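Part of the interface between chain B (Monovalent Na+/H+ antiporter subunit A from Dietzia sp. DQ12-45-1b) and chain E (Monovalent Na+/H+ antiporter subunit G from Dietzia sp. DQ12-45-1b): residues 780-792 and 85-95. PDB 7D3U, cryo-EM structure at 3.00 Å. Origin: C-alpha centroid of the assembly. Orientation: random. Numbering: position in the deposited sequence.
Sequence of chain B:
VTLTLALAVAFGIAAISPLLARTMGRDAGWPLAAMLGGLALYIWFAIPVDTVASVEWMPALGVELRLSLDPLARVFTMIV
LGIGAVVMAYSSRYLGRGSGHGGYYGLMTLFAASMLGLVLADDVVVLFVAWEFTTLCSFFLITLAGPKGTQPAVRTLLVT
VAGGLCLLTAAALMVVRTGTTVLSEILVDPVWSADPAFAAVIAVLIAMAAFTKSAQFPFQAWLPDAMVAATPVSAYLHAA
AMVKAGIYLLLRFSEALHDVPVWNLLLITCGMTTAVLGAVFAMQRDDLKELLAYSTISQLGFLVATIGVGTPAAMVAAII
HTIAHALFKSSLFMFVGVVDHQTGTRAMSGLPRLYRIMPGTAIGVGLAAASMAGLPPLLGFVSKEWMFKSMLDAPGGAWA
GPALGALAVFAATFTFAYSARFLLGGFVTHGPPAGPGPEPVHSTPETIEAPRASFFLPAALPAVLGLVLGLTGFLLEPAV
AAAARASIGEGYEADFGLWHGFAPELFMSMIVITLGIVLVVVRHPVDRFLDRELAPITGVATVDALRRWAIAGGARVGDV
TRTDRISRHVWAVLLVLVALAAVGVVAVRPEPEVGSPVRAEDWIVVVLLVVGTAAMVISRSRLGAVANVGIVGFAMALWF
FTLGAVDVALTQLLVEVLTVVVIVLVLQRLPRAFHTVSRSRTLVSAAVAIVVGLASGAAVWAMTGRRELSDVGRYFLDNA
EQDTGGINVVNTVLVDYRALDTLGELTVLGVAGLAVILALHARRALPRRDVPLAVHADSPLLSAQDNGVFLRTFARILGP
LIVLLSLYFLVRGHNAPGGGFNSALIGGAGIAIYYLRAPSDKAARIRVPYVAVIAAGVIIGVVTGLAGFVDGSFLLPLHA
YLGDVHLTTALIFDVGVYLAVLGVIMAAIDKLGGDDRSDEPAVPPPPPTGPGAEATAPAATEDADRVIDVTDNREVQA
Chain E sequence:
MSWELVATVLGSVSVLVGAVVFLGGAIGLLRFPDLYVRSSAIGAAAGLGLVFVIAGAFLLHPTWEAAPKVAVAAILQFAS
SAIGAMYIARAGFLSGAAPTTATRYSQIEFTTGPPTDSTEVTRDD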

# COMPACT_ATOMS: atom_id res chain seq x y z
N PRO B 780 -5.83 -36.53 42.94
CA PRO B 780 -4.94 -36.79 41.81
C PRO B 780 -5.47 -36.18 40.53
O PRO B 780 -6.47 -35.45 40.55
N LEU B 781 -4.80 -36.46 39.41
CA LEU B 781 -5.04 -35.81 38.13
C LEU B 781 -4.67 -34.33 38.17
O LEU B 781 -5.06 -33.56 37.29
N LEU B 782 -3.94 -33.93 39.20
CA LEU B 782 -3.34 -32.61 39.33
C LEU B 782 -1.85 -32.82 39.60
O LEU B 782 -1.35 -33.94 39.45
N SER B 783 -1.14 -31.76 39.99
CA SER B 783 0.29 -31.84 40.29
C SER B 783 1.07 -32.28 39.05
O SER B 783 1.65 -33.37 38.98
N ALA B 784 1.02 -31.40 38.05
CA ALA B 784 1.58 -31.69 36.73
C ALA B 784 2.98 -32.28 36.79
O ALA B 784 3.34 -33.11 35.95
N GLN B 785 3.79 -31.88 37.78
CA GLN B 785 5.12 -32.45 37.91
C GLN B 785 5.06 -33.96 38.12
O GLN B 785 5.88 -34.71 37.59
N ASP B 786 4.08 -34.42 38.90
CA ASP B 786 3.90 -35.84 39.17
C ASP B 786 2.96 -36.52 38.19
O ASP B 786 2.93 -37.76 38.15
N ASN B 787 2.21 -35.76 37.39
CA ASN B 787 1.21 -36.33 36.50
C ASN B 787 1.62 -36.31 35.03
O ASN B 787 0.93 -36.91 34.20
N GLY B 788 2.71 -35.63 34.69
CA GLY B 788 3.20 -35.65 33.32
C GLY B 788 4.26 -36.72 33.14
O GLY B 788 5.09 -36.63 32.23
N VAL B 789 4.22 -37.73 34.00
CA VAL B 789 5.21 -38.80 33.95
C VAL B 789 5.10 -39.59 32.65
O VAL B 789 6.08 -40.15 32.16
N PHE B 790 3.90 -39.64 32.06
CA PHE B 790 3.72 -40.39 30.83
C PHE B 790 4.46 -39.74 29.68
O PHE B 790 5.17 -40.42 28.92
N LEU B 791 4.33 -38.43 29.52
CA LEU B 791 5.04 -37.74 28.46
C LEU B 791 6.52 -37.57 28.78
O LEU B 791 7.36 -37.63 27.87
N ARG B 792 6.87 -37.37 30.05
CA ARG B 792 8.27 -37.20 30.41
C ARG B 792 9.08 -38.46 30.19
O ARG B 792 10.31 -38.39 30.10
N ALA E 85 -4.87 -40.73 24.38
CA ALA E 85 -6.15 -40.98 25.02
C ALA E 85 -6.06 -40.74 26.53
O ALA E 85 -6.99 -40.19 27.13
N MET E 86 -4.95 -41.14 27.14
CA MET E 86 -4.77 -40.90 28.57
C MET E 86 -4.85 -39.41 28.89
O MET E 86 -5.60 -39.00 29.79
N TYR E 87 -4.11 -38.59 28.14
CA TYR E 87 -4.09 -37.17 28.43
C TYR E 87 -5.39 -36.49 28.04
O TYR E 87 -5.80 -35.53 28.70
N ILE E 88 -6.07 -36.97 27.00
CA ILE E 88 -7.37 -36.41 26.65
C ILE E 88 -8.37 -36.67 27.77
O ILE E 88 -9.12 -35.77 28.17
N ALA E 89 -8.38 -37.89 28.31
CA ALA E 89 -9.29 -38.19 29.41
C ALA E 89 -8.95 -37.37 30.65
O ALA E 89 -9.85 -36.86 31.32
N ARG E 90 -7.66 -37.23 30.96
CA ARG E 90 -7.27 -36.45 32.13
C ARG E 90 -7.68 -34.99 31.98
O ARG E 90 -8.24 -34.40 32.90
N ALA E 91 -7.41 -34.40 30.81
CA ALA E 91 -7.78 -33.01 30.59
C ALA E 91 -9.29 -32.83 30.57
O ALA E 91 -9.79 -31.77 30.96
N GLY E 92 -10.03 -33.84 30.11
CA GLY E 92 -11.48 -33.76 30.18
C GLY E 92 -11.98 -33.78 31.62
O GLY E 92 -12.90 -33.05 31.97
N PHE E 93 -11.36 -34.61 32.46
CA PHE E 93 -11.68 -34.59 33.88
C PHE E 93 -11.39 -33.22 34.48
O PHE E 93 -12.20 -32.66 35.22
N LEU E 94 -10.22 -32.66 34.17
CA LEU E 94 -9.85 -31.36 34.71
C LEU E 94 -10.78 -30.26 34.19
O LEU E 94 -11.21 -29.39 34.95
N SER E 95 -11.09 -30.29 32.89
CA SER E 95 -11.96 -29.26 32.32
C SER E 95 -13.40 -29.39 32.79
O SER E 95 -14.18 -28.45 32.61

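The E stretch is a continuous helix, and the face it turns to chain B carries E:Met86, E:Tyr87, E:Arg90, E:Phe93 and E:Leu94, the i, i+1, i+4, i+7, i+8 pattern expected of one helical stripe. Against it lies a less regular segment of B: a loop from B:Pro780 to B:Ser783, a short helix from B:Ala784 to B:Asn787, a break at B:Gly788, and a second helix from B:Val789. Together the two stretches bury 558 Å².

At the start of the B segment, B:Leu781 is the main apolar contributor. Its CA-to-CB bond points sideways, but an m,t rotamer (chi1 -46°, chi2 -167°) brings the end of the side chain to E:Phe93. B:Leu781 CD1 sits over one face of that ring, 3.6 Å from its centroid and 3.4 Å from E:Phe93 CD1, in a CH-pi contact. The ring is placed to receive it by a t chi1 of 177° and a chi2 of -85°. E:Leu94, also m,t, starts sideways as well and reaches the B backbone, its CD2 lying 3.2 Å from B:Leu781 O.

E:Arg90 points toward B in the middle of the contact, where E:Arg90 CA and B:Leu781 CA are 6.4 Å apart. Its chain is extended at chi1 (175°) and chi3 (173°), with chi2 off its well at -136°, so that the guanidinium runs past B:Leu781 toward B:Ala784 and B:Asn787. B:Leu781 O lies at the guanidinium edge, 3.5 Å from E:Arg90 NE, whereas B:Asn787 ND2 lies over its face, 2.9 Å from the same NE. The latter pair consists of two donors and is not a hydrogen bond, close as it is. B:Asn787 itself points toward E with a t chi1 of -156°, and its OD1 is hydrogen-bonded elsewhere in the structure.

The polar link between the stretches is made by E:Tyr87. Its CB leaves sideways, yet chi1 of -85° (m) carries the phenol into the break between the two B helices. There B:Leu791 N donates to E:Tyr87 OH at 3.1 Å with an angle of 154°. This amide lies in the first turn of the second helix, where no i-4 carbonyl of the same helix is available, so the hydroxyl supplies an acceptor. The hydroxyl also lies 3.2 Å from B:Gly788 CA. B:Leu791, in a t,p rotamer, adds its CB at the edge of the tyrosine ring, 3.7 Å from E:Tyr87 CE2.

B:Phe790 points toward E with an m chi1 of -47° and meets two residues of the helix. E:Met86 lays its methyl over one face, with E:Met86 CE 3.6 Å from the ring centroid and 3.4 Å from B:Phe790 CG; its chi1 is m, chi2 is off its well at 148°, and chi3 is p at 46°. At the ring edge, B:Phe790 CD2 approaches E:Tyr87 CE1 to 3.6 Å, the two planes inclined at 54°.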

# COMPACT_ATOMS: atom_id res chain seq x y z
CB PRO B 780 -4.89 -38.32 41.74
CG PRO B 780 -6.14 -38.76 42.40
CD PRO B 780 -6.42 -37.77 43.48
CB LEU B 781 -6.49 -35.99 37.65
CG LEU B 781 -7.06 -37.40 37.75
CD1 LEU B 781 -8.34 -37.54 36.98
CD2 LEU B 781 -6.07 -38.43 37.26
CB LEU B 782 -4.00 -31.81 40.45
CG LEU B 782 -4.94 -30.70 40.00
CD1 LEU B 782 -5.40 -29.88 41.19
CD2 LEU B 782 -4.24 -29.81 38.99
CB SER B 783 0.55 -32.78 41.47
OG SER B 783 0.17 -34.11 41.17
CB ALA B 784 1.60 -30.41 35.89
CB GLN B 785 5.88 -31.78 39.06
CG GLN B 785 7.34 -31.52 38.76
CD GLN B 785 8.14 -32.80 38.61
OE1 GLN B 785 7.91 -33.77 39.32
NE2 GLN B 785 9.08 -32.80 37.67
CB ASP B 786 3.37 -36.04 40.59
CG ASP B 786 4.46 -36.37 41.58
OD1 ASP B 786 5.62 -36.56 41.14
OD2 ASP B 786 4.17 -36.44 42.79
CB ASN B 787 -0.12 -35.60 36.66
CG ASN B 787 -1.30 -36.45 36.23
OD1 ASN B 787 -1.18 -37.66 36.10
ND2 ASN B 787 -2.44 -35.81 36.02
CB VAL B 789 5.07 -39.72 35.18
CG1 VAL B 789 3.79 -40.53 35.11
CG2 VAL B 789 6.27 -40.63 35.30
CB PHE B 790 2.23 -40.52 30.51
CG PHE B 790 1.40 -40.93 31.69
CD1 PHE B 790 1.67 -42.11 32.36
CD2 PHE B 790 0.34 -40.16 32.11
CE1 PHE B 790 0.91 -42.49 33.44
CE2 PHE B 790 -0.43 -40.54 33.19
CZ PHE B 790 -0.14 -41.71 33.85
CB LEU B 791 4.41 -36.38 28.18
CG LEU B 791 4.91 -35.70 26.90
CD1 LEU B 791 4.86 -36.66 25.73
CD2 LEU B 791 4.11 -34.45 26.61
CB ARG B 792 8.39 -36.75 31.87
CG ARG B 792 8.08 -35.28 32.09
CD ARG B 792 8.53 -34.80 33.46
NE ARG B 792 7.67 -35.28 34.53
CZ ARG B 792 7.95 -36.33 35.30
NH1 ARG B 792 9.07 -37.01 35.11
NH2 ARG B 792 7.10 -36.69 36.25
CB ALA E 85 -6.63 -42.40 24.73
CB MET E 86 -3.42 -41.47 29.03
CG MET E 86 -3.45 -42.94 29.34
SD MET E 86 -1.90 -43.78 28.98
CE MET E 86 -0.74 -42.63 29.69
CB TYR E 87 -2.91 -36.51 27.73
CG TYR E 87 -1.63 -36.59 28.52
CD1 TYR E 87 -1.65 -36.93 29.86
CD2 TYR E 87 -0.40 -36.34 27.92
CE1 TYR E 87 -0.48 -37.02 30.59
CE2 TYR E 87 0.77 -36.43 28.64
CZ TYR E 87 0.72 -36.76 29.98
OH TYR E 87 1.89 -36.85 30.69
CB ILE E 88 -7.86 -36.97 25.31
CG1 ILE E 88 -7.06 -36.37 24.16
CG2 ILE E 88 -9.33 -36.67 25.12
CD1 ILE E 88 -7.15 -34.88 24.06
CB ALA E 89 -9.24 -39.69 29.73
CB ARG E 90 -5.76 -36.56 32.36
CG ARG E 90 -5.26 -35.68 33.48
CD ARG E 90 -3.99 -34.97 33.09
NE ARG E 90 -3.59 -33.98 34.09
CZ ARG E 90 -2.60 -33.12 33.92
NH1 ARG E 90 -1.90 -33.11 32.79
NH2 ARG E 90 -2.29 -32.26 34.89
CB ALA E 91 -7.17 -32.50 29.28
CB PHE E 93 -10.90 -35.67 34.62
CG PHE E 93 -11.13 -35.67 36.10
CD1 PHE E 93 -10.38 -34.85 36.94
CD2 PHE E 93 -12.08 -36.49 36.67
CE1 PHE E 93 -10.59 -34.85 38.30
CE2 PHE E 93 -12.29 -36.50 38.03
CZ PHE E 93 -11.54 -35.67 38.84
CB LEU E 94 -8.40 -31.04 34.38
CG LEU E 94 -7.36 -31.82 35.18
CD1 LEU E 94 -5.98 -31.24 34.97
CD2 LEU E 94 -7.73 -31.83 36.65
CB SER E 95 -11.90 -29.30 30.80
OG SER E 95 -12.76 -28.34 30.23